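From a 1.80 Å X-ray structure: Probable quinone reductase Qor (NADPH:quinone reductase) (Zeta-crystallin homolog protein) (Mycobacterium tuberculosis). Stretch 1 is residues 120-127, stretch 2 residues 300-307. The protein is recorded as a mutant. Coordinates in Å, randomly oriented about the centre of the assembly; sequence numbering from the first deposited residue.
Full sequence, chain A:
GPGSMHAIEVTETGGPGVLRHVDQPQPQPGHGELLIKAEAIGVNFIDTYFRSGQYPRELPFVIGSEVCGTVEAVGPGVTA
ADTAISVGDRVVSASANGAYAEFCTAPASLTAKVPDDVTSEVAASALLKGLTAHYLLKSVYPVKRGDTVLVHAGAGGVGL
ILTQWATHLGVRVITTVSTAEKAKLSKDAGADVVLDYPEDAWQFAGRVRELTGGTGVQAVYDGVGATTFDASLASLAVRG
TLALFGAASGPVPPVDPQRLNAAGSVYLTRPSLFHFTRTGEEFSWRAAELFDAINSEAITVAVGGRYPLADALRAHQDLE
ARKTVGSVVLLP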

# COMPACT_ATOMS: atom_id res chain seq x y z
N SER A 120 31.83 18.66 -0.50
CA SER A 120 31.78 17.25 -0.87
C SER A 120 31.27 16.40 0.30
O SER A 120 30.53 15.44 0.09
CB SER A 120 33.15 16.78 -1.35
OG SER A 120 33.53 17.51 -2.50
N GLU A 121 31.65 16.76 1.53
CA GLU A 121 31.15 16.07 2.72
C GLU A 121 29.64 16.17 2.86
O GLU A 121 28.96 15.19 3.16
CB GLU A 121 31.76 16.66 3.99
CG GLU A 121 33.16 16.21 4.31
CD GLU A 121 33.61 16.79 5.64
OE1 GLU A 121 33.02 17.79 6.09
OE2 GLU A 121 34.56 16.24 6.23
N VAL A 122 29.11 17.38 2.66
CA VAL A 122 27.66 17.56 2.72
C VAL A 122 26.96 16.79 1.60
O VAL A 122 25.95 16.13 1.83
CB VAL A 122 27.27 19.05 2.70
CG1 VAL A 122 25.78 19.22 2.50
CG2 VAL A 122 27.70 19.71 4.02
N ALA A 123 27.50 16.83 0.39
CA ALA A 123 26.93 16.07 -0.73
C ALA A 123 26.85 14.57 -0.43
O ALA A 123 25.85 13.91 -0.73
CB ALA A 123 27.72 16.33 -2.02
N ALA A 124 27.90 14.02 0.17
CA ALA A 124 27.93 12.58 0.47
C ALA A 124 27.14 12.27 1.73
O ALA A 124 26.91 11.10 2.06
CB ALA A 124 29.37 12.08 0.62
N SER A 125 26.73 13.31 2.43
CA SER A 125 25.81 13.17 3.55
C SER A 125 24.37 13.20 3.06
O SER A 125 23.47 12.66 3.70
CB SER A 125 26.01 14.31 4.55
OG SER A 125 27.20 14.16 5.28
N ALA A 126 24.16 13.85 1.92
CA ALA A 126 22.82 14.28 1.52
C ALA A 126 22.16 13.44 0.43
O ALA A 126 20.94 13.26 0.46
CB ALA A 126 22.84 15.74 1.09
N LEU A 127 22.92 12.96 -0.54
CA LEU A 127 22.30 12.41 -1.76
C LEU A 127 21.44 11.15 -1.59
O LEU A 127 20.25 11.19 -1.89
CB LEU A 127 23.31 12.20 -2.89
CG LEU A 127 22.57 11.89 -4.21
CD1 LEU A 127 21.85 13.14 -4.75
CD2 LEU A 127 23.46 11.27 -5.28
N THR A 300 18.70 21.58 5.91
CA THR A 300 20.15 21.71 6.08
C THR A 300 20.69 20.34 6.47
O THR A 300 20.34 19.81 7.51
CB THR A 300 20.50 22.75 7.16
OG1 THR A 300 20.05 24.05 6.74
CG2 THR A 300 22.02 22.81 7.39
N VAL A 301 21.55 19.77 5.62
CA VAL A 301 22.10 18.45 5.89
C VAL A 301 23.43 18.59 6.59
O VAL A 301 24.41 19.00 5.97
CB VAL A 301 22.27 17.63 4.61
CG1 VAL A 301 22.84 16.25 4.95
CG2 VAL A 301 20.92 17.48 3.89
N ALA A 302 23.47 18.27 7.88
CA ALA A 302 24.70 18.41 8.65
C ALA A 302 25.54 17.16 8.46
O ALA A 302 25.01 16.09 8.17
CB ALA A 302 24.38 18.62 10.12
N VAL A 303 26.86 17.29 8.61
CA VAL A 303 27.71 16.10 8.62
C VAL A 303 27.75 15.59 10.05
O VAL A 303 28.41 16.19 10.90
CB VAL A 303 29.13 16.42 8.13
CG1 VAL A 303 29.98 15.15 8.12
CG2 VAL A 303 29.08 17.04 6.74
N GLY A 304 27.05 14.50 10.33
CA GLY A 304 26.86 14.03 11.70
C GLY A 304 28.04 13.27 12.30
O GLY A 304 28.16 13.16 13.52
N GLY A 305 28.91 12.75 11.45
CA GLY A 305 30.08 12.06 11.95
C GLY A 305 31.04 11.79 10.82
O GLY A 305 30.61 11.65 9.68
N ARG A 306 32.32 11.72 11.15
CA ARG A 306 33.37 11.52 10.15
C ARG A 306 34.33 10.44 10.62
O ARG A 306 34.70 10.40 11.80
CB ARG A 306 34.18 12.81 9.96
CG ARG A 306 33.39 13.99 9.48
CD ARG A 306 34.26 15.23 9.46
NE ARG A 306 33.57 16.38 8.90
CZ ARG A 306 32.78 17.19 9.60
NH1 ARG A 306 32.59 16.97 10.90
NH2 ARG A 306 32.19 18.22 9.01
N TYR A 307 34.75 9.58 9.70
CA TYR A 307 35.69 8.51 9.98
C TYR A 307 36.69 8.41 8.84
O TYR A 307 36.34 8.64 7.68
CB TYR A 307 34.96 7.16 10.07
CG TYR A 307 33.87 7.07 11.11
CD1 TYR A 307 32.61 7.62 10.88
CD2 TYR A 307 34.09 6.40 12.31
CE1 TYR A 307 31.60 7.52 11.83
CE2 TYR A 307 33.08 6.29 13.27
CZ TYR A 307 31.85 6.86 13.02
OH TYR A 307 30.85 6.75 13.96

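A helix packing against an extended segment often follows a simple plan: small and branched apolar side chains fill the middle, and a charged pair closes the margin. The contact between residues 120-127 and 300-307, far apart in one chain, is a compact example. Its two backbones come close at two places, Val122 with Val303 and Ala126 with Val301, the CA atoms of each pair lying 6.1 Å apart. One turn of helix thus matches a two-residue step along the extended chain, whose alternation turns Val301 and Val303 toward the helix and Ala302 away from it.

Val301 is the most deeply engaged residue, with more area covered than any other in the contact. Its CG2 lies 3.8 Å from Ala126 CB, and its CG1 lies 3.7 Å from Ser125 CB; the short side chains of the helix let the valine branches settle close to it. Val122, one turn earlier, spans both valines: its CG1 is 4.4 Å from Val301 CB, and its CG2 is 4.1 Å from Val303 CG2.

Ser125 shows how a polar group can be accommodated in such a place. Its hydroxyl donates a hydrogen bond to the helix backbone, from Ser125 OG to Glu121 O at 2.9 Å, so Ser125 OG can sit 3.7 Å from Val303 CG2 with its donor already used. Val303 CG2 also lies 3.9 Å from Glu121 CB, where the apolar surface passes into the polar edge.

There Glu121 meets Arg306 in a salt bridge. Arg306 NE donates to Glu121 OE2 at 2.9 Å and, weakly, to Glu121 OE1 at 3.2 Å, while Arg306 NH2 reaches Glu121 OE1 at 3.1 Å. The carboxylate therefore engages the NE and NH2 edge of the guanidinium. Although the CA-to-CB bond of Arg306 points sideways, its chain, with chi2 and chi3 both t, carries the charged end nearer to the helix.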